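Local coordinates for putative exported protein (Bordetella pertussis Tohama I, PDB 2PFZ), which binds pyroglutamic acid as a periplasmic solute receptor, probably delivering it to a tripartite ATP-independent (TRAP) transport system, at residues A[1-6]-A[59-64]; A[64-69]-A[207-212]; A[17-22]-A[113-118]. All blocks are in the same frame, centred on the assembly; numbering follows the deposited sequence.

Contact 1: A[1-6]-A[59-64]; sequences TKWDLP and AQIGEI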
loop_
_atom_site.group_PDB
_atom_site.type_symbol
_atom_site.label_atom_id
_atom_site.label_comp_id
_atom_site.label_asym_id
_atom_site.label_seq_id
_atom_site.Cartn_x
_atom_site.Cartn_y
_atom_site.Cartn_z
ATOM N N THR A 1 2.686 -6.547 -28.952
ATOM C CA THR A 1 2.825 -5.320 -28.131
ATOM C C THR A 1 3.643 -5.567 -26.865
ATOM O O THR A 1 3.441 -6.557 -26.157
ATOM C CB THR A 1 1.447 -4.739 -27.793
ATOM O OG1 THR A 1 0.801 -4.363 -29.021
ATOM C CG2 THR A 1 1.566 -3.517 -26.873
ATOM N N LYS A 2 4.562 -4.641 -26.596
ATOM C CA LYS A 2 5.448 -4.732 -25.458
ATOM C C LYS A 2 5.195 -3.539 -24.533
ATOM O O LYS A 2 5.199 -2.390 -24.974
ATOM C CB LYS A 2 6.897 -4.762 -25.972
ATOM C CG LYS A 2 7.932 -5.145 -24.973
ATOM C CD LYS A 2 8.792 -6.287 -25.509
ATOM C CE LYS A 2 10.150 -6.299 -24.858
ATOM N NZ LYS A 2 11.103 -7.125 -25.646
ATOM N N TRP A 3 4.951 -3.825 -23.252
ATOM C CA TRP A 3 4.729 -2.766 -22.258
ATOM C C TRP A 3 5.765 -2.885 -21.159
ATOM O O TRP A 3 6.278 -3.977 -20.899
ATOM C CB TRP A 3 3.340 -2.875 -21.623
ATOM C CG TRP A 3 2.189 -2.343 -22.406
ATOM C CD1 TRP A 3 2.198 -1.905 -23.710
ATOM C CD2 TRP A 3 0.825 -2.272 -21.970
ATOM N NE1 TRP A 3 0.918 -1.548 -24.091
ATOM C CE2 TRP A 3 0.064 -1.766 -23.043
ATOM C CE3 TRP A 3 0.169 -2.590 -20.765
ATOM C CZ2 TRP A 3 -1.321 -1.539 -22.945
ATOM C CZ3 TRP A 3 -1.203 -2.374 -20.676
ATOM C CH2 TRP A 3 -1.933 -1.862 -21.762
ATOM N N ASP A 4 6.058 -1.768 -20.499
ATOM C CA ASP A 4 6.906 -1.772 -19.294
ATOM C C ASP A 4 6.083 -1.436 -18.081
ATOM O O ASP A 4 5.204 -0.574 -18.143
ATOM C CB ASP A 4 8.017 -0.739 -19.408
ATOM C CG ASP A 4 9.045 -1.119 -20.444
ATOM O OD1 ASP A 4 9.738 -2.171 -20.301
ATOM O OD2 ASP A 4 9.160 -0.327 -21.398
ATOM N N LEU A 5 6.398 -2.095 -16.964
ATOM C CA LEU A 5 5.605 -1.948 -15.744
ATOM C C LEU A 5 6.551 -1.766 -14.567
ATOM O O LEU A 5 7.144 -2.734 -14.096
ATOM C CB LEU A 5 4.726 -3.195 -15.534
ATOM C CG LEU A 5 3.590 -3.100 -14.480
ATOM C CD1 LEU A 5 2.593 -4.274 -14.618
ATOM C CD2 LEU A 5 4.079 -2.955 -13.030
ATOM N N PRO A 6 6.748 -0.523 -14.114
ATOM C CA PRO A 6 7.558 -0.332 -12.924
ATOM C C PRO A 6 6.841 -0.675 -11.616
ATOM O O PRO A 6 5.651 -0.388 -11.443
ATOM C CB PRO A 6 7.894 1.161 -12.975
ATOM C CG PRO A 6 6.722 1.763 -13.596
ATOM C CD PRO A 6 6.317 0.765 -14.670
ATOM N N ALA A 59 5.463 4.840 -19.098
ATOM C CA ALA A 59 5.199 3.414 -18.889
ATOM C C ALA A 59 3.721 3.258 -19.170
ATOM O O ALA A 59 2.958 4.107 -18.759
ATOM C CB ALA A 59 5.533 3.003 -17.428
ATOM N N GLN A 60 3.311 2.202 -19.891
ATOM C CA GLN A 60 1.896 2.010 -20.245
ATOM C C GLN A 60 1.057 1.505 -19.072
ATOM O O GLN A 60 -0.157 1.643 -19.064
ATOM C CB GLN A 60 1.758 1.024 -21.409
ATOM C CG GLN A 60 2.523 1.472 -22.659
ATOM C CD GLN A 60 3.921 0.879 -22.739
ATOM O OE1 GLN A 60 4.558 0.563 -21.725
ATOM N NE2 GLN A 60 4.404 0.718 -23.959
ATOM N N ILE A 61 1.743 0.953 -18.082
ATOM C CA ILE A 61 1.133 0.286 -16.925
ATOM C C ILE A 61 2.116 0.430 -15.775
ATOM O O ILE A 61 3.332 0.529 -16.007
ATOM C CB ILE A 61 0.850 -1.203 -17.294
ATOM C CG1 ILE A 61 0.207 -1.988 -16.130
ATOM C CG2 ILE A 61 2.136 -1.896 -17.771
ATOM C CD1 ILE A 61 -0.682 -3.204 -16.583
ATOM N N GLY A 62 1.630 0.468 -14.528
ATOM C CA GLY A 62 2.536 0.671 -13.412
ATOM C C GLY A 62 1.843 0.460 -12.080
ATOM O O GLY A 62 0.642 0.655 -11.976
ATOM N N GLU A 63 2.614 0.069 -11.070
ATOM C CA GLU A 63 2.079 -0.177 -9.729
ATOM C C GLU A 63 2.420 0.983 -8.783
ATOM O O GLU A 63 3.606 1.386 -8.655
ATOM C CB GLU A 63 2.641 -1.481 -9.162
ATOM C CG GLU A 63 1.926 -1.858 -7.869
ATOM C CD GLU A 63 2.744 -2.689 -6.936
ATOM O OE1 GLU A 63 3.974 -2.430 -6.769
ATOM O OE2 GLU A 63 2.119 -3.581 -6.330
ATOM N N ILE A 64 1.393 1.529 -8.135
ATOM C CA ILE A 64 1.585 2.593 -7.156
ATOM C C ILE A 64 1.037 2.163 -5.784
ATOM O O ILE A 64 0.300 1.183 -5.694
ATOM C CB ILE A 64 0.878 3.927 -7.550
ATOM C CG1 ILE A 64 -0.638 3.730 -7.720
ATOM C CG2 ILE A 64 1.532 4.605 -8.796
ATOM C CD1 ILE A 64 -1.439 4.979 -7.412
HETATM O O HOH W 1 7.338 -0.455 -23.985
#
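Q60 lays its side chain across the indole of W3, its CB 3.5 Å from the centroid of the five-membered ring and almost on the ring normal, a CH-pi contact. With chi2 at 94° the chain bends so that CD lies 3.4 Å from W3 CD1, the amide plane 21° from that of the indole, and OE1 accepts the N-H of D4 N at 3.0 Å. A glutamine suits this place because its methylenes cover an aromatic face while its carbonyl stands in for a backbone acceptor. Water 1 ties NE2 to K2 O and to OD2 of D4.

Farther along, L5 CD1 packs on I61 CG1 at 3.6 Å, and P6, which has no N-H to offer, rests its CD on the CB of A59. P6 O then receives the nearly straight bond from E63 N (3.1 Å), while G62 has no side chain to crowd the ring of P6.

The short segments of strands 2-6 and 61-65 run almost parallel, 8° apart. Strand 2-6 pairs through its backbone with strand 35-39; L5 and I61 also meet F22 of helix 14-30, and I61 lies against V210 and V212 of strand 207-213.

Contact 2: A[64-69]-A[207-212]; sequences ILLTNF and KNAVLV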
loop_
_atom_site.group_PDB
_atom_site.type_symbol
_atom_site.label_atom_id
_atom_site.label_comp_id
_atom_site.label_asym_id
_atom_site.label_seq_id
_atom_site.Cartn_x
_atom_site.Cartn_y
_atom_site.Cartn_z
ATOM N N ILE A 64 1.393 1.529 -8.135
ATOM C CA ILE A 64 1.585 2.593 -7.156
ATOM C C ILE A 64 1.037 2.163 -5.784
ATOM O O ILE A 64 0.300 1.183 -5.694
ATOM C CB ILE A 64 0.878 3.927 -7.550
ATOM C CG1 ILE A 64 -0.638 3.730 -7.720
ATOM C CG2 ILE A 64 1.532 4.605 -8.796
ATOM C CD1 ILE A 64 -1.439 4.979 -7.412
ATOM N N LEU A 65 1.428 2.896 -4.743
ATOM C CA LEU A 65 0.835 2.802 -3.414
ATOM C C LEU A 65 -0.110 3.980 -3.351
ATOM O O LEU A 65 0.339 5.134 -3.462
ATOM C CB LEU A 65 1.905 3.002 -2.342
ATOM C CG LEU A 65 1.404 3.061 -0.897
ATOM C CD1 LEU A 65 0.989 1.686 -0.466
ATOM C CD2 LEU A 65 2.508 3.667 0.001
ATOM N N LEU A 66 -1.402 3.716 -3.185
ATOM C CA LEU A 66 -2.393 4.806 -3.300
ATOM C C LEU A 66 -2.063 5.968 -2.378
ATOM O O LEU A 66 -2.120 7.129 -2.785
ATOM C CB LEU A 66 -3.808 4.301 -3.001
ATOM C CG LEU A 66 -4.378 3.259 -3.965
ATOM C CD1 LEU A 66 -5.666 2.645 -3.448
ATOM C CD2 LEU A 66 -4.576 3.894 -5.329
ATOM N N THR A 67 -1.749 5.659 -1.122
ATOM C CA THR A 67 -1.502 6.696 -0.119
ATOM C C THR A 67 -0.292 7.607 -0.397
ATOM O O THR A 67 -0.177 8.653 0.218
ATOM C CB THR A 67 -1.457 6.135 1.345
ATOM O OG1 THR A 67 -0.615 4.974 1.418
ATOM C CG2 THR A 67 -2.863 5.798 1.833
ATOM N N ASN A 68 0.606 7.215 -1.308
ATOM C CA ASN A 68 1.678 8.127 -1.716
ATOM C C ASN A 68 1.124 9.389 -2.353
ATOM O O ASN A 68 1.833 10.416 -2.443
ATOM C CB ASN A 68 2.649 7.471 -2.697
ATOM C CG ASN A 68 3.819 6.800 -2.017
ATOM O OD1 ASN A 68 4.427 5.865 -2.581
ATOM N ND2 ASN A 68 4.178 7.284 -0.824
ATOM N N PHE A 69 -0.141 9.323 -2.786
ATOM C CA PHE A 69 -0.740 10.405 -3.556
ATOM C C PHE A 69 -1.811 11.182 -2.795
ATOM O O PHE A 69 -2.550 11.985 -3.360
ATOM C CB PHE A 69 -1.133 9.860 -4.959
ATOM C CG PHE A 69 0.044 9.262 -5.658
ATOM C CD1 PHE A 69 0.978 10.088 -6.290
ATOM C CD2 PHE A 69 0.322 7.905 -5.551
ATOM C CE1 PHE A 69 2.126 9.568 -6.848
ATOM C CE2 PHE A 69 1.466 7.366 -6.129
ATOM C CZ PHE A 69 2.372 8.189 -6.771
ATOM N N LYS A 207 -3.425 -0.012 0.206
ATOM C CA LYS A 207 -3.409 -0.790 -1.047
ATOM C C LYS A 207 -2.398 -0.258 -2.046
ATOM O O LYS A 207 -2.144 0.945 -2.100
ATOM C CB LYS A 207 -4.799 -0.801 -1.700
ATOM C CG LYS A 207 -5.925 -1.393 -0.808
ATOM C CD LYS A 207 -7.273 -1.566 -1.565
ATOM C CE LYS A 207 -7.808 -0.230 -2.058
ATOM N NZ LYS A 207 -7.925 0.762 -0.937
ATOM N N ASN A 208 -1.832 -1.169 -2.825
ATOM C CA ASN A 208 -1.236 -0.816 -4.126
ATOM C C ASN A 208 -2.302 -0.873 -5.202
ATOM O O ASN A 208 -3.347 -1.508 -5.012
ATOM C CB ASN A 208 -0.074 -1.760 -4.447
ATOM C CG ASN A 208 1.133 -1.493 -3.578
ATOM O OD1 ASN A 208 1.145 -0.543 -2.791
ATOM N ND2 ASN A 208 2.154 -2.328 -3.704
ATOM N N ALA A 209 -2.047 -0.218 -6.332
ATOM C CA ALA A 209 -2.958 -0.254 -7.452
ATOM C C ALA A 209 -2.120 -0.349 -8.703
ATOM O O ALA A 209 -1.087 0.326 -8.840
ATOM C CB ALA A 209 -3.812 1.021 -7.517
ATOM N N VAL A 210 -2.587 -1.173 -9.631
ATOM C CA VAL A 210 -1.950 -1.233 -10.938
ATOM C C VAL A 210 -2.795 -0.371 -11.877
ATOM O O VAL A 210 -3.990 -0.628 -12.061
ATOM C CB VAL A 210 -1.831 -2.675 -11.429
ATOM C CG1 VAL A 210 -1.353 -2.710 -12.895
ATOM C CG2 VAL A 210 -0.861 -3.441 -10.513
ATOM N N LEU A 211 -2.161 0.669 -12.416
ATOM C CA LEU A 211 -2.799 1.664 -13.269
ATOM C C LEU A 211 -2.360 1.417 -14.687
ATOM O O LEU A 211 -1.255 0.942 -14.920
ATOM C CB LEU A 211 -2.359 3.070 -12.883
ATOM C CG LEU A 211 -2.353 3.480 -11.410
ATOM C CD1 LEU A 211 -2.002 4.983 -11.322
ATOM C CD2 LEU A 211 -3.693 3.192 -10.743
ATOM N N VAL A 212 -3.243 1.758 -15.618
ATOM C CA VAL A 212 -2.999 1.580 -17.045
ATOM C C VAL A 212 -3.287 2.906 -17.744
ATOM O O VAL A 212 -4.298 3.584 -17.458
ATOM C CB VAL A 212 -3.915 0.452 -17.634
ATOM C CG1 VAL A 212 -3.782 0.376 -19.154
ATOM C CG2 VAL A 212 -3.570 -0.898 -17.047
HETATM O O HOH W 2 -2.324 3.019 0.150
#
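In I64 a chi1 of 59° sets CG1 between the backbone N and the carbonyl carbon, a crowded position, from which it packs beside the CB of A209 and CD1 goes on to meet L211 CD1 at 4.0 Å. In L65 a chi1 of 174° instead sets CG anti to the backbone N, and chi2 of 72° then turns CD1 to N208 OD1, 3.2 Å away, a short C...O contact. These branched aliphatic chains fill the space beside a strand whose small A209 allows close approach: L66 CD2 touches A209 CB at 3.7 Å, while L66 CD1 lies against the CE methylene of K207, at 3.8 Å.

The backbones pair antiparallel. I64 and A209 form the hydrogen-bonded pair, with bonds of 2.8 Å from I64 N to A209 O and from A209 N to I64 O; L65 and N208 make the adjacent non-hydrogen-bonded pair. One step on, L66 N gives a bond of 3.1 Å to K207 O as the chain turns into the 3-10 segment 66-68. The same carbonyl also accepts from water 2, which takes the N-H of T67.

K207 NZ, N208 OD1 and N68 ND2 find partners beyond the two segments. K207 NZ is held by a salt bridge to D79 and a hydrogen bond to Q98, so the charge of this buried lysine is probably balanced by D79. N208 OD1 accepts from NE1 of W119, a residue of the pyroglutamate pocket, and N68 ND2 reaches the carbonyl of Y144, another pocket residue. With the side chain of L65 about 4 Å from the bound pyroglutamic acid, this end of the antiparallel sheet borders the ligand site of a family 7 solute-binding protein.

Contact 3: A[17-22]-A[113-118]; sequences ENLTQF and LLYSVA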
loop_
_atom_site.group_PDB
_atom_site.type_symbol
_atom_site.label_atom_id
_atom_site.label_comp_id
_atom_site.label_asym_id
_atom_site.label_seq_id
_atom_site.Cartn_x
_atom_site.Cartn_y
_atom_site.Cartn_z
ATOM N N GLU A 17 5.723 -10.779 -6.577
ATOM C CA GLU A 17 5.381 -12.181 -6.834
ATOM C C GLU A 17 4.054 -12.251 -7.600
ATOM O O GLU A 17 3.962 -12.962 -8.597
ATOM C CB GLU A 17 5.276 -12.978 -5.533
ATOM C CG GLU A 17 4.898 -14.458 -5.750
ATOM C CD GLU A 17 4.854 -15.260 -4.439
ATOM O OE1 GLU A 17 4.445 -16.458 -4.461
ATOM O OE2 GLU A 17 5.226 -14.697 -3.382
ATOM N N ASN A 18 3.042 -11.498 -7.158
ATOM C CA ASN A 18 1.728 -11.489 -7.839
ATOM C C ASN A 18 1.853 -10.891 -9.241
ATOM O O ASN A 18 1.243 -11.390 -10.215
ATOM C CB ASN A 18 0.691 -10.691 -7.023
ATOM C CG ASN A 18 -0.721 -10.892 -7.491
ATOM O OD1 ASN A 18 -1.142 -12.010 -7.800
ATOM N ND2 ASN A 18 -1.482 -9.820 -7.518
ATOM N N LEU A 19 2.604 -9.787 -9.339
ATOM C CA LEU A 19 2.779 -9.103 -10.636
ATOM C C LEU A 19 3.444 -10.038 -11.650
ATOM O O LEU A 19 3.141 -9.987 -12.851
ATOM C CB LEU A 19 3.636 -7.837 -10.498
ATOM C CG LEU A 19 2.902 -6.597 -9.978
ATOM C CD1 LEU A 19 3.936 -5.566 -9.468
ATOM C CD2 LEU A 19 2.053 -5.994 -11.082
ATOM N N THR A 20 4.365 -10.854 -11.148
ATOM C CA THR A 20 5.101 -11.838 -11.955
ATOM C C THR A 20 4.133 -12.868 -12.558
ATOM O O THR A 20 4.197 -13.171 -13.760
ATOM C CB THR A 20 6.257 -12.469 -11.143
ATOM O OG1 THR A 20 7.203 -11.444 -10.810
ATOM C CG2 THR A 20 6.992 -13.551 -11.944
ATOM N N GLN A 21 3.211 -13.367 -11.743
ATOM C CA GLN A 21 2.156 -14.260 -12.248
ATOM C C GLN A 21 1.201 -13.538 -13.197
ATOM O O GLN A 21 0.750 -14.117 -14.191
ATOM C CB GLN A 21 1.378 -14.910 -11.101
ATOM C CG GLN A 21 0.449 -16.058 -11.542
ATOM C CD GLN A 21 1.138 -17.094 -12.427
ATOM O OE1 GLN A 21 0.759 -17.287 -13.588
ATOM N NE2 GLN A 21 2.160 -17.752 -11.894
ATOM N N PHE A 22 0.888 -12.282 -12.874
ATOM C CA PHE A 22 0.035 -11.431 -13.700
ATOM C C PHE A 22 0.602 -11.304 -15.108
ATOM O O PHE A 22 -0.133 -11.491 -16.083
ATOM C CB PHE A 22 -0.101 -10.048 -13.048
ATOM C CG PHE A 22 -0.650 -8.978 -13.960
ATOM C CD1 PHE A 22 -1.965 -9.011 -14.384
ATOM C CD2 PHE A 22 0.160 -7.910 -14.363
ATOM C CE1 PHE A 22 -2.476 -8.025 -15.219
ATOM C CE2 PHE A 22 -0.331 -6.920 -15.230
ATOM C CZ PHE A 22 -1.653 -6.973 -15.644
ATOM N N LEU A 113 -7.920 2.027 -13.635
ATOM C CA LEU A 113 -7.572 1.143 -12.515
ATOM C C LEU A 113 -7.715 -0.301 -12.956
ATOM O O LEU A 113 -8.829 -0.776 -13.233
ATOM C CB LEU A 113 -8.469 1.406 -11.311
ATOM C CG LEU A 113 -8.301 0.487 -10.086
ATOM C CD1 LEU A 113 -6.877 0.547 -9.521
ATOM C CD2 LEU A 113 -9.335 0.845 -9.020
ATOM N N LEU A 114 -6.609 -1.017 -13.007
ATOM C CA LEU A 114 -6.677 -2.410 -13.438
ATOM C C LEU A 114 -7.032 -3.330 -12.275
ATOM O O LEU A 114 -7.962 -4.112 -12.364
ATOM C CB LEU A 114 -5.398 -2.850 -14.169
ATOM C CG LEU A 114 -5.488 -4.261 -14.781
ATOM C CD1 LEU A 114 -6.492 -4.289 -15.937
ATOM C CD2 LEU A 114 -4.165 -4.738 -15.254
ATOM N N TYR A 115 -6.276 -3.252 -11.197
ATOM C CA TYR A 115 -6.616 -3.969 -9.981
ATOM C C TYR A 115 -5.908 -3.343 -8.790
ATOM O O TYR A 115 -4.979 -2.571 -8.971
ATOM C CB TYR A 115 -6.296 -5.436 -10.112
ATOM C CG TYR A 115 -4.836 -5.817 -10.097
ATOM C CD1 TYR A 115 -4.109 -5.935 -11.292
ATOM C CD2 TYR A 115 -4.182 -6.124 -8.887
ATOM C CE1 TYR A 115 -2.782 -6.340 -11.283
ATOM C CE2 TYR A 115 -2.844 -6.545 -8.875
ATOM C CZ TYR A 115 -2.156 -6.638 -10.082
ATOM O OH TYR A 115 -0.834 -7.043 -10.091
ATOM N N SER A 116 -6.388 -3.645 -7.586
ATOM C CA SER A 116 -5.823 -3.060 -6.371
ATOM C C SER A 116 -5.748 -4.141 -5.296
ATOM O O SER A 116 -6.708 -4.910 -5.137
ATOM C CB SER A 116 -6.693 -1.893 -5.884
ATOM O OG SER A 116 -6.132 -1.209 -4.746
ATOM N N VAL A 117 -4.601 -4.244 -4.611
ATOM C CA VAL A 117 -4.496 -5.213 -3.534
ATOM C C VAL A 117 -3.942 -4.645 -2.243
ATOM O O VAL A 117 -3.075 -3.796 -2.261
ATOM C CB VAL A 117 -3.908 -6.631 -3.916
ATOM C CG1 VAL A 117 -3.618 -6.853 -5.439
ATOM C CG2 VAL A 117 -2.824 -7.132 -2.980
ATOM N N ALA A 118 -4.494 -5.114 -1.132
ATOM C CA ALA A 118 -4.098 -4.608 0.178
ATOM C C ALA A 118 -2.798 -5.238 0.639
ATOM O O ALA A 118 -2.618 -6.443 0.530
ATOM C CB ALA A 118 -5.193 -4.894 1.212
HETATM O O HOH W 3 0.267 -7.365 -7.538
#
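Between Y115 and F22 the backbones stay well apart: helix 17-22 and strand 113-118 run nearly antiparallel, 154° between their directions, with the axes of the short segments 11.9 Å apart at closest approach. Long side chains bridge that gap. Y115 has CG between its backbone N and carbonyl carbon (chi1 72°), and its ring turns an edge toward the face of F22 in a T-shaped pair, CE1 standing over the centre of the F22 ring. The centroids are 5.5 Å apart and the planes meet at 60°. F22 also meets L114 tip to tip, F22 CZ lying 3.4 Å from L114 CD2, so the phenyl ring meets an aromatic edge over its face and a leucine methyl at CZ.

L114 and Y115 both lie opposite V210, which makes a classic beta bulge in strand 111-118, an edge strand of the three-stranded antiparallel sheet. The extra residue lets two consecutive side chains point to the helix; in a regular strand they would alternate. The helix packs on the side of the sheet where L114 and Y115 point, consistent with the alpha/beta lobes of the periplasmic binding protein fold.

A tyrosine suits this span because its hydroxyl reaches a water while the ring packs among apolar groups; L19 CD2 lies tightly against Y115 OH, at 3.2 Å. N18 approaches the same ring tip to tip, its amide plane 81° from the ring plane, and water 3 joins the two, 3.0 Å from N18 ND2 and 2.8 Å from Y115 OH. N18 ND2 is also bonded to the carbonyl of A235, and N18 OD1 accepts from R238, both on helix 222-256, which also touches Y115 through A235 and E236.

Overall arrangement
The three contacts lie close together, with centres 11 to 13 Å apart, around the antiparallel sheet of strands 61-65, 207-213 and 111-118. Contacts 1 and 2 share strand 61-65 and the residue I64, contact 1 closing before contact 2 opens. Contact 3 crosses both along the chain, because helix 14-30 follows strand 2-6 and strand 111-118 falls between the two segments of contact 2. Strand 207-213 is the middle strand, bonded to both edge strands, and L5, I61 and E63 of contact 1 pack on L19 and F22 of contact 3. Distant parts of the chain thus probably build the core of one lobe, which reaches the pyroglutamate at contact 2.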